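Side-chain contacts in ankyrin repeat domain protein (Legionella pneumophila subsp. pneumophila, PDB 6MCA), which is a bacterial effector, also called AnkH, that interacts with LARP7, a host component of the 7SK snRNP complex: residues I60-T65 / K69-L74; L259-R264 / R319-M324; N351-V356 / D381-W386; E394-F399 / L437-L442. One frame throughout, in Å; residues are numbered along the deposited sequence.

How the interactions relate
The four contacts follow one another along the chain. None nests in another and none crosses. Interaction 1 closes the short turn between helices 58-65 and 68-76, with three residues between its segments, near the N terminus. Interaction 2 closes a loop of 54 residues and ties the end strand 256-263 of the five-stranded sheet to helix 318-329. Interaction 3 closes 24 residues and joins the helices 348-353 and 355-364 to the long helix 373-399. Interaction 4 spans 37 residues and ties the far end of that same helix to helix 427-440. Interactions 2 and 3 come within about 6 Å at their nearest atoms. Interaction 1 stands apart, its centre about 35 Å from that of interaction 2.

Interaction 1 (I60-T65 / K69-L74); sequences IECAIT and KIAEQL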
# COMPACT_ATOMS: atom_id res chain seq x y z
N ILE A 60 -4.47 -22.86 -4.53
CA ILE A 60 -4.71 -21.51 -4.05
C ILE A 60 -6.05 -21.42 -3.33
O ILE A 60 -6.18 -20.68 -2.34
CB ILE A 60 -4.61 -20.50 -5.21
CG1 ILE A 60 -3.18 -20.46 -5.76
CG2 ILE A 60 -5.06 -19.12 -4.78
CD1 ILE A 60 -2.97 -19.43 -6.85
N GLU A 61 -7.05 -22.17 -3.78
CA GLU A 61 -8.31 -22.25 -3.04
C GLU A 61 -8.09 -22.82 -1.65
O GLU A 61 -8.64 -22.31 -0.66
CB GLU A 61 -9.33 -23.09 -3.81
CG GLU A 61 -9.77 -22.49 -5.13
CD GLU A 61 -10.78 -21.36 -4.97
OE1 GLU A 61 -11.25 -21.15 -3.83
OE2 GLU A 61 -11.10 -20.70 -5.97
N CYS A 62 -7.29 -23.89 -1.55
CA CYS A 62 -6.97 -24.47 -0.25
C CYS A 62 -6.26 -23.45 0.64
O CYS A 62 -6.55 -23.36 1.84
CB CYS A 62 -6.09 -25.71 -0.43
SG CYS A 62 -6.93 -27.09 -1.22
N ALA A 63 -5.33 -22.69 0.08
CA ALA A 63 -4.62 -21.68 0.86
C ALA A 63 -5.57 -20.59 1.34
O ALA A 63 -5.50 -20.16 2.50
CB ALA A 63 -3.48 -21.08 0.03
N ILE A 64 -6.46 -20.13 0.46
CA ILE A 64 -7.40 -19.07 0.83
C ILE A 64 -8.34 -19.55 1.94
O ILE A 64 -8.65 -18.81 2.87
CB ILE A 64 -8.18 -18.60 -0.41
CG1 ILE A 64 -7.27 -17.79 -1.34
CG2 ILE A 64 -9.39 -17.77 -0.00
CD1 ILE A 64 -7.96 -17.28 -2.58
N THR A 65 -8.79 -20.80 1.85
CA THR A 65 -9.74 -21.34 2.81
C THR A 65 -9.08 -22.07 3.98
O THR A 65 -9.80 -22.64 4.81
CB THR A 65 -10.73 -22.27 2.11
OG1 THR A 65 -10.02 -23.34 1.47
CG2 THR A 65 -11.54 -21.51 1.07
N LYS A 69 -5.76 -30.32 4.74
CA LYS A 69 -5.85 -31.70 4.28
C LYS A 69 -6.03 -31.79 2.77
O LYS A 69 -5.40 -32.62 2.11
CB LYS A 69 -6.99 -32.42 5.00
CG LYS A 69 -7.08 -32.12 6.49
CD LYS A 69 -7.10 -33.39 7.32
CE LYS A 69 -5.69 -33.86 7.66
NZ LYS A 69 -5.71 -35.00 8.62
N ILE A 70 -6.88 -30.93 2.21
CA ILE A 70 -7.05 -30.91 0.76
C ILE A 70 -5.77 -30.46 0.07
O ILE A 70 -5.42 -30.95 -1.01
CB ILE A 70 -8.25 -30.03 0.37
CG1 ILE A 70 -9.46 -30.36 1.26
CG2 ILE A 70 -8.59 -30.20 -1.10
CD1 ILE A 70 -10.77 -29.82 0.73
N ALA A 71 -5.04 -29.54 0.70
CA ALA A 71 -3.76 -29.12 0.14
C ALA A 71 -2.74 -30.25 0.16
O ALA A 71 -1.95 -30.41 -0.77
CB ALA A 71 -3.23 -27.90 0.90
N GLU A 72 -2.74 -31.05 1.23
CA GLU A 72 -1.88 -32.23 1.29
C GLU A 72 -2.24 -33.21 0.18
O GLU A 72 -1.35 -33.78 -0.47
CB GLU A 72 -1.99 -32.91 2.65
CG GLU A 72 -1.39 -32.13 3.80
CD GLU A 72 -1.75 -32.72 5.15
OE1 GLU A 72 -1.07 -32.39 6.15
OE2 GLU A 72 -2.71 -33.52 5.21
N GLN A 73 -3.54 -33.43 -0.04
CA GLN A 73 -3.97 -34.29 -1.14
C GLN A 73 -3.46 -33.77 -2.48
O GLN A 73 -2.94 -34.53 -3.29
CB GLN A 73 -5.50 -34.40 -1.15
CG GLN A 73 -6.07 -35.18 0.02
CD GLN A 73 -5.55 -36.60 0.08
OE1 GLN A 73 -5.53 -37.31 -0.93
NE2 GLN A 73 -5.13 -37.03 1.26
N LEU A 74 -3.60 -32.46 -2.71
CA LEU A 74 -3.17 -31.88 -3.98
C LEU A 74 -1.66 -31.99 -4.16
O LEU A 74 -1.18 -32.27 -5.27
CB LEU A 74 -3.62 -30.42 -4.06
CG LEU A 74 -5.12 -30.20 -4.25
CD1 LEU A 74 -5.46 -28.73 -4.08
CD2 LEU A 74 -5.56 -30.70 -5.62
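C62 carries this contact alone for its helix and meets three residues of 69-74. Its SG lies 3.5 Å from I70 CG2 and 3.6 Å from L74 CD1. Its CB rests 3.8 Å from the CB of A71. The thiol therefore sits against two branched side chains one helical turn apart, and the alanine lets the backbones come close. The C62 and A71 CA atoms are 5.7 Å apart. With chi1 at -67°, SG swings beside its own backbone N, which brings it over the I70 and L74 branches. All four residues are buried, and the contact is apolar.

Next to C62, E61 O takes two bonds from T65, one turn further on. The hydroxyl OG1 donates at 2.7 Å to E61 O, and the backbone N of T65 donates to it from the opposite face of the carbonyl plane.

The axes of segments 60-65 and 69-74 run nearly antiparallel, at 160°, and the helices form a hairpin. This is consistent with the helix pairs of ankyrin repeats. Helix 26-31 touches C62 through I30. F38 of helix 38-43 packs on I70 and L74. On the side of I60 and A63, W94 of helix 91-97 continues the stack of helices.

Interaction 2 (L259-R264 / R319-M324); sequences LPAASR and RYYHQM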
# COMPACT_ATOMS: atom_id res chain seq x y z
N LEU A 259 -13.73 2.55 5.38
CA LEU A 259 -14.24 1.85 4.20
C LEU A 259 -13.63 2.44 2.95
O LEU A 259 -14.07 3.51 2.48
CB LEU A 259 -15.77 1.93 4.15
CG LEU A 259 -16.52 1.16 5.22
CD1 LEU A 259 -18.00 1.53 5.22
CD2 LEU A 259 -16.35 -0.33 5.00
N PRO A 260 -12.59 1.83 2.38
CA PRO A 260 -12.10 2.26 1.07
C PRO A 260 -12.97 1.65 -0.03
O PRO A 260 -13.27 0.46 -0.02
CB PRO A 260 -10.67 1.72 1.02
CG PRO A 260 -10.35 1.27 2.43
CD PRO A 260 -11.66 0.88 3.03
N ALA A 261 -13.38 2.49 -0.98
CA ALA A 261 -14.21 2.08 -2.09
C ALA A 261 -13.50 2.36 -3.41
O ALA A 261 -12.83 3.39 -3.55
CB ALA A 261 -15.57 2.79 -2.07
N ALA A 262 -13.64 1.44 -4.35
CA ALA A 262 -13.07 1.57 -5.68
C ALA A 262 -14.14 2.10 -6.63
O ALA A 262 -15.21 1.49 -6.76
CB ALA A 262 -12.51 0.24 -6.18
N SER A 263 -13.86 3.22 -7.28
CA SER A 263 -14.79 3.84 -8.22
C SER A 263 -13.99 4.59 -9.27
O SER A 263 -13.10 5.38 -8.93
CB SER A 263 -15.76 4.78 -7.50
OG SER A 263 -16.56 5.49 -8.42
N ARG A 264 -14.31 4.32 -10.54
CA ARG A 264 -13.70 5.03 -11.67
C ARG A 264 -12.18 4.92 -11.64
O ARG A 264 -11.47 5.89 -11.92
CB ARG A 264 -14.15 6.49 -11.70
CG ARG A 264 -15.57 6.70 -12.16
CD ARG A 264 -15.87 8.19 -12.12
NE ARG A 264 -15.58 8.83 -13.40
CZ ARG A 264 -15.68 10.14 -13.60
NH1 ARG A 264 -16.02 10.94 -12.59
NH2 ARG A 264 -15.40 10.66 -14.78
N ARG A 319 -22.77 6.26 -8.97
CA ARG A 319 -24.07 6.68 -8.47
C ARG A 319 -24.36 6.10 -7.10
O ARG A 319 -25.01 6.75 -6.27
CB ARG A 319 -25.16 6.28 -9.47
CG ARG A 319 -26.59 6.49 -8.97
CD ARG A 319 -27.12 7.85 -9.38
NE ARG A 319 -28.51 8.03 -8.98
CZ ARG A 319 -29.55 7.85 -9.79
NH1 ARG A 319 -29.35 7.50 -11.05
NH2 ARG A 319 -30.78 8.03 -9.34
N TYR A 320 -23.87 4.89 -6.83
CA TYR A 320 -24.08 4.28 -5.52
C TYR A 320 -23.32 5.03 -4.43
O TYR A 320 -23.89 5.36 -3.38
CB TYR A 320 -23.65 2.81 -5.55
CG TYR A 320 -23.63 2.15 -4.18
CD1 TYR A 320 -24.79 1.62 -3.63
CD2 TYR A 320 -22.45 2.07 -3.45
CE1 TYR A 320 -24.78 1.02 -2.39
CE2 TYR A 320 -22.43 1.47 -2.20
CZ TYR A 320 -23.60 0.95 -1.67
OH TYR A 320 -23.58 0.35 -0.43
N TYR A 321 -22.04 5.32 -4.67
CA TYR A 321 -21.21 5.93 -3.65
C TYR A 321 -21.44 7.43 -3.50
O TYR A 321 -21.08 7.99 -2.46
CB TYR A 321 -19.73 5.67 -3.95
CG TYR A 321 -19.34 4.22 -3.84
CD1 TYR A 321 -19.37 3.56 -2.62
CD2 TYR A 321 -18.95 3.50 -4.96
CE1 TYR A 321 -19.03 2.22 -2.51
CE2 TYR A 321 -18.60 2.16 -4.87
CZ TYR A 321 -18.64 1.53 -3.64
OH TYR A 321 -18.30 0.20 -3.54
N HIS A 322 -22.01 8.09 -4.51
CA HIS A 322 -22.19 9.53 -4.45
C HIS A 322 -23.64 9.97 -4.27
O HIS A 322 -23.90 11.18 -4.24
CB HIS A 322 -21.60 10.18 -5.71
CG HIS A 322 -20.11 10.19 -5.74
ND1 HIS A 322 -19.35 11.08 -5.00
CD2 HIS A 322 -19.22 9.41 -6.40
CE1 HIS A 322 -18.07 10.84 -5.22
NE2 HIS A 322 -17.96 9.84 -6.06
N GLN A 323 -24.58 9.04 -4.14
CA GLN A 323 -25.98 9.43 -3.98
C GLN A 323 -26.80 8.39 -3.23
O GLN A 323 -27.53 8.74 -2.29
CB GLN A 323 -26.61 9.70 -5.35
CG GLN A 323 -28.03 10.23 -5.28
CD GLN A 323 -29.07 9.13 -5.36
OE1 GLN A 323 -29.04 8.31 -6.28
NE2 GLN A 323 -29.99 9.11 -4.40
N MET A 324 -26.71 7.12 -3.64
CA MET A 324 -27.56 6.09 -3.05
C MET A 324 -27.31 5.95 -1.55
O MET A 324 -28.26 5.82 -0.77
CB MET A 324 -27.33 4.75 -3.75
CG MET A 324 -27.85 4.70 -5.18
SD MET A 324 -27.65 3.07 -5.93
CE MET A 324 -28.49 2.04 -4.72
O HOH W 1 -17.23 -1.29 -6.47
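Y321 and A261 meet face to methyl, where helix 318-329 packs against an end strand of the five-stranded antiparallel sheet. The A261 CB lies 3.8 Å from the centroid of the Y321 ring, 23° off the ring normal. This is a CH-pi contact, offset toward the rim on the CE1 side, with A261 CB to Y321 CE1 at 3.5 Å. The opposite face of the same ring is occupied by its neighbour in sequence. Y320 places its CD2 over the ring centre, 3.5 Å above the plane, so the phenol ring lies between the A261 methyl and the Y320 ring.

The strand alternates. A261 and S263 direct their CB atoms to the helix, while A262 turns its methyl away and offers its carbonyl. S263 CB stands 4.3 Å from Y321 CD2 and approaches the ring obliquely, as A262 O does. With CG beside the backbone N (chi1 -66°), Y321 sends its ring across to the strand.

The polar end of Y321 reaches beyond the contact. Its OH is hydrogen-bonded to F311 O, and the F311 ring meets Y321 edge-to-face. A water also bridges Y321 OH and A262 O, but both of its bonds are weak. The helix carries a wider pi-type turn here, with M324 N bonded to R319 O. On the same turn, R319 NE donates to Q323 OE1 at 2.8 Å, nearly straight at 165° and close to the guanidinium plane.

Interaction 3 (N351-V356 / D381-W386); sequences NVQAVV and DEWVEW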
# COMPACT_ATOMS: atom_id res chain seq x y z
N ASN A 351 -6.09 10.17 -0.91
CA ASN A 351 -7.36 9.90 -0.26
C ASN A 351 -7.18 9.03 0.98
O ASN A 351 -7.81 9.27 2.02
CB ASN A 351 -8.33 9.23 -1.24
CG ASN A 351 -8.89 10.20 -2.26
OD1 ASN A 351 -8.79 11.41 -2.10
ND2 ASN A 351 -9.49 9.66 -3.32
N VAL A 352 -6.31 8.02 0.90
CA VAL A 352 -6.06 7.19 2.07
C VAL A 352 -5.31 7.98 3.14
O VAL A 352 -5.60 7.84 4.34
CB VAL A 352 -5.30 5.91 1.67
CG1 VAL A 352 -5.03 5.05 2.90
CG2 VAL A 352 -6.09 5.13 0.63
N GLN A 353 -4.35 8.81 2.74
CA GLN A 353 -3.62 9.62 3.72
C GLN A 353 -4.55 10.55 4.48
O GLN A 353 -4.41 10.72 5.69
CB GLN A 353 -2.51 10.43 3.03
CG GLN A 353 -1.51 9.63 2.22
CD GLN A 353 -1.04 8.38 2.92
OE1 GLN A 353 -0.41 8.44 3.98
NE2 GLN A 353 -1.34 7.23 2.33
N ALA A 354 -5.51 11.16 3.77
CA ALA A 354 -6.40 12.13 4.40
C ALA A 354 -7.31 11.51 5.45
O ALA A 354 -7.97 12.25 6.19
CB ALA A 354 -7.25 12.83 3.34
N VAL A 355 -7.37 10.18 5.55
CA VAL A 355 -8.21 9.53 6.55
C VAL A 355 -7.78 9.92 7.96
O VAL A 355 -8.61 10.05 8.86
CB VAL A 355 -8.20 8.00 6.34
CG1 VAL A 355 -8.77 7.28 7.55
CG2 VAL A 355 -8.97 7.63 5.09
N VAL A 356 -6.48 10.12 8.17
CA VAL A 356 -5.94 10.39 9.50
C VAL A 356 -6.49 11.70 10.06
O VAL A 356 -7.12 11.67 11.13
CB VAL A 356 -4.40 10.38 9.49
CG1 VAL A 356 -3.85 10.83 10.83
CG2 VAL A 356 -3.88 8.99 9.13
N ASP A 381 0.12 17.41 8.42
CA ASP A 381 1.32 17.94 7.78
C ASP A 381 2.58 17.46 8.49
O ASP A 381 3.56 17.06 7.84
CB ASP A 381 1.26 19.47 7.76
CG ASP A 381 0.23 20.00 6.78
OD1 ASP A 381 -0.05 19.32 5.78
OD2 ASP A 381 -0.29 21.11 7.02
N GLU A 382 2.58 17.51 9.82
CA GLU A 382 3.75 17.06 10.58
C GLU A 382 4.05 15.59 10.30
O GLU A 382 5.20 15.22 10.08
CB GLU A 382 3.53 17.30 12.07
CG GLU A 382 4.80 17.22 12.91
CD GLU A 382 4.78 18.18 14.09
OE1 GLU A 382 3.74 18.84 14.30
OE2 GLU A 382 5.80 18.27 14.80
N TRP A 383 3.01 14.75 10.30
CA TRP A 383 3.19 13.33 10.04
C TRP A 383 3.73 13.08 8.64
O TRP A 383 4.65 12.27 8.45
CB TRP A 383 1.86 12.60 10.25
CG TRP A 383 1.82 11.20 9.71
CD1 TRP A 383 2.69 10.18 9.99
CD2 TRP A 383 0.85 10.65 8.80
NE1 TRP A 383 2.33 9.04 9.31
CE2 TRP A 383 1.20 9.30 8.58
CE3 TRP A 383 -0.28 11.17 8.16
CZ2 TRP A 383 0.46 8.47 7.74
CZ3 TRP A 383 -1.01 10.34 7.33
CH2 TRP A 383 -0.64 9.01 7.12
N VAL A 384 3.19 13.79 7.64
CA VAL A 384 3.63 13.56 6.26
C VAL A 384 5.08 13.97 6.08
O VAL A 384 5.88 13.24 5.47
CB VAL A 384 2.69 14.29 5.28
CG1 VAL A 384 3.31 14.33 3.89
CG2 VAL A 384 1.33 13.61 5.24
N GLU A 385 5.47 15.14 6.61
CA GLU A 385 6.86 15.57 6.46
C GLU A 385 7.80 14.66 7.23
O GLU A 385 8.89 14.32 6.73
CB GLU A 385 7.01 17.02 6.93
CG GLU A 385 6.35 18.04 6.00
CD GLU A 385 6.87 17.96 4.57
OE1 GLU A 385 6.07 17.64 3.67
OE2 GLU A 385 8.07 18.21 4.36
N TRP A 386 7.41 14.23 8.43
CA TRP A 386 8.22 13.30 9.20
C TRP A 386 8.42 11.99 8.44
O TRP A 386 9.51 11.43 8.44
CB TRP A 386 7.58 13.03 10.56
CG TRP A 386 8.31 12.02 11.38
CD1 TRP A 386 9.27 12.26 12.32
CD2 TRP A 386 8.16 10.59 11.32
NE1 TRP A 386 9.72 11.08 12.86
CE2 TRP A 386 9.06 10.04 12.26
CE3 TRP A 386 7.36 9.73 10.56
CZ2 TRP A 386 9.17 8.66 12.46
CZ3 TRP A 386 7.47 8.37 10.77
CH2 TRP A 386 8.37 7.85 11.71
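W383 reaches across from helix 373-399 and pushes the benzo end of its indole between Q353 and V356. This is the tight part. Q353 OE1 lies 3.2 Å from W383 CH2, and V356 CG2 lies 3.6 Å from W383 CZ3. Both approach obliquely. The backbone O of Q353 comes to the ring edge in its plane, 3.8 Å from W383 CZ3. Q353 and W383 cross at about a right angle, yet amide and indole planes are 27° apart. The Q353 chain bends at chi2 (-44°), which brings OE1 round to the ring. Its NE2 bonds back to W349 O, which helps to fix the amide, and OE1 also takes a weak bond from R162 NH1. The indole NE1 is bonded to S198 OG, and R162 makes a cation-pi contact with the ring.

The other side is looser. V384 CG2 stays 5.5 Å from Q353 CB, and V384 is partly exposed. E385 is partly exposed too and forms salt bridges with R432 and K388.

Behind Q353 and V356, their helices lean on the antiparallel sheet, where V352 and V355 touch C269. The arrangement is a layered one, with sheet, helices 348-353 and 355-364, then helix 373-399. Helices packed on an antiparallel sheet and backed by a further helix would fit a cysteine protease-like domain, which this part of the protein probably forms.

Interaction 4 (E394-F399 / L437-L442); sequences ECIQRF and LNILIL
F399 N is bonded to C395 O at 3.0 Å and weakly to I396 O at 3.4 Å; the ring of this residue meets I439 and L442. The contact itself is apolar. I439 CG2 sits over the centre of the F399 ring, 3.6 Å from the centroid and only 11° off the normal, a CH-pi contact. The other branch of I439 runs alongside, with CD1 3.7 Å from F399 CD2. The two side chains slide past each other in opposite directions. F399 holds CG anti to its backbone N (chi1 174°), which carries the ring out to the other helix. L442 CD1 adds an oblique touch 3.9 Å from F399 CE2, and L442 itself is exposed. I396 is looser, with CG2 4.1 Å from I439 CD1.

Other partners complete the setting of the ring. K407 makes a cation-pi contact with F399, and Y445 meets it edge-to-face.

The contact joins the C-terminal end of helix 373-399 to that of helix 427-440, within the helical bundle of the C-terminal part. Helix 404-421 lies next to both, since L414 touches C395 and I439. Beyond, V448 and L449 of helix 447-458 pack on L440.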
# COMPACT_ATOMS: atom_id res chain seq x y z
N GLU A 394 16.10 6.30 5.86
CA GLU A 394 16.23 4.86 5.66
C GLU A 394 17.08 4.56 4.43
O GLU A 394 17.98 3.72 4.47
CB GLU A 394 14.85 4.22 5.52
CG GLU A 394 14.20 3.80 6.82
CD GLU A 394 12.85 3.14 6.62
OE1 GLU A 394 12.34 3.18 5.48
OE2 GLU A 394 12.31 2.58 7.60
N CYS A 395 16.80 5.26 3.32
CA CYS A 395 17.59 5.06 2.11
C CYS A 395 19.06 5.40 2.34
O CYS A 395 19.96 4.63 1.96
CB CYS A 395 17.02 5.89 0.97
SG CYS A 395 15.96 4.97 -0.16
N ILE A 396 19.32 6.55 2.97
CA ILE A 396 20.69 6.98 3.19
C ILE A 396 21.44 5.99 4.07
O ILE A 396 22.61 5.66 3.81
CB ILE A 396 20.72 8.40 3.78
CG1 ILE A 396 20.25 9.41 2.73
CG2 ILE A 396 22.11 8.76 4.28
CD1 ILE A 396 20.06 10.80 3.28
N GLN A 397 20.78 5.49 5.11
CA GLN A 397 21.43 4.54 6.01
C GLN A 397 21.69 3.21 5.31
O GLN A 397 22.76 2.61 5.48
CB GLN A 397 20.58 4.32 7.26
CG GLN A 397 21.07 3.20 8.16
CD GLN A 397 20.24 3.06 9.42
OE1 GLN A 397 20.22 3.96 10.27
NE2 GLN A 397 19.55 1.94 9.55
N ARG A 398 20.74 2.73 4.51
CA ARG A 398 20.92 1.46 3.83
C ARG A 398 21.95 1.53 2.72
O ARG A 398 22.50 0.49 2.33
CB ARG A 398 19.59 0.96 3.27
CG ARG A 398 18.60 0.52 4.34
CD ARG A 398 17.24 0.23 3.74
NE ARG A 398 16.25 -0.03 4.78
CZ ARG A 398 14.94 -0.12 4.56
NH1 ARG A 398 14.46 0.03 3.33
NH2 ARG A 398 14.11 -0.36 5.56
N PHE A 399 22.22 2.73 2.18
CA PHE A 399 23.20 2.84 1.10
C PHE A 399 24.57 2.33 1.52
O PHE A 399 25.23 1.60 0.77
CB PHE A 399 23.30 4.28 0.61
CG PHE A 399 24.39 4.50 -0.40
CD1 PHE A 399 24.19 4.18 -1.73
CD2 PHE A 399 25.62 5.02 -0.02
CE1 PHE A 399 25.19 4.37 -2.67
CE2 PHE A 399 26.62 5.21 -0.95
CZ PHE A 399 26.41 4.89 -2.28
N LEU A 437 23.08 14.71 -1.92
CA LEU A 437 24.33 15.01 -2.60
C LEU A 437 25.54 14.49 -1.84
O LEU A 437 26.60 14.29 -2.44
CB LEU A 437 24.47 16.52 -2.81
CG LEU A 437 23.54 17.13 -3.87
CD1 LEU A 437 23.66 18.64 -3.88
CD2 LEU A 437 23.83 16.54 -5.24
N ASN A 438 25.41 14.27 -0.52
CA ASN A 438 26.47 13.57 0.20
C ASN A 438 26.80 12.23 -0.44
O ASN A 438 27.95 11.79 -0.41
CB ASN A 438 26.07 13.37 1.66
CG ASN A 438 26.75 14.36 2.59
OD1 ASN A 438 27.39 15.31 2.14
ND2 ASN A 438 26.62 14.13 3.89
N ILE A 439 25.81 11.58 -1.04
CA ILE A 439 25.99 10.28 -1.68
C ILE A 439 26.18 10.42 -3.19
O ILE A 439 27.04 9.75 -3.77
CB ILE A 439 24.80 9.36 -1.35
CG1 ILE A 439 24.80 8.99 0.13
CG2 ILE A 439 24.83 8.11 -2.22
CD1 ILE A 439 23.64 8.12 0.54
N LEU A 440 25.40 11.28 -3.84
CA LEU A 440 25.45 11.38 -5.29
C LEU A 440 26.70 12.08 -5.81
O LEU A 440 26.89 12.14 -7.03
CB LEU A 440 24.20 12.10 -5.82
CG LEU A 440 22.92 11.28 -5.77
CD1 LEU A 440 21.81 11.97 -6.54
CD2 LEU A 440 23.17 9.88 -6.32
N ILE A 441 27.54 12.62 -4.93
CA ILE A 441 28.77 13.27 -5.36
C ILE A 441 29.96 12.31 -5.37
O ILE A 441 30.96 12.58 -6.07
CB ILE A 441 29.02 14.52 -4.49
CG1 ILE A 441 28.26 15.70 -5.09
CG2 ILE A 441 30.50 14.86 -4.33
CD1 ILE A 441 28.67 16.02 -6.51
N LEU A 442 29.87 11.19 -4.66
CA LEU A 442 30.89 10.15 -4.74
C LEU A 442 31.22 9.83 -6.19
O LEU A 442 30.36 9.87 -7.07
CB LEU A 442 30.41 8.88 -4.02
CG LEU A 442 29.99 9.04 -2.56
CD1 LEU A 442 29.41 7.73 -2.02
CD2 LEU A 442 31.17 9.49 -1.72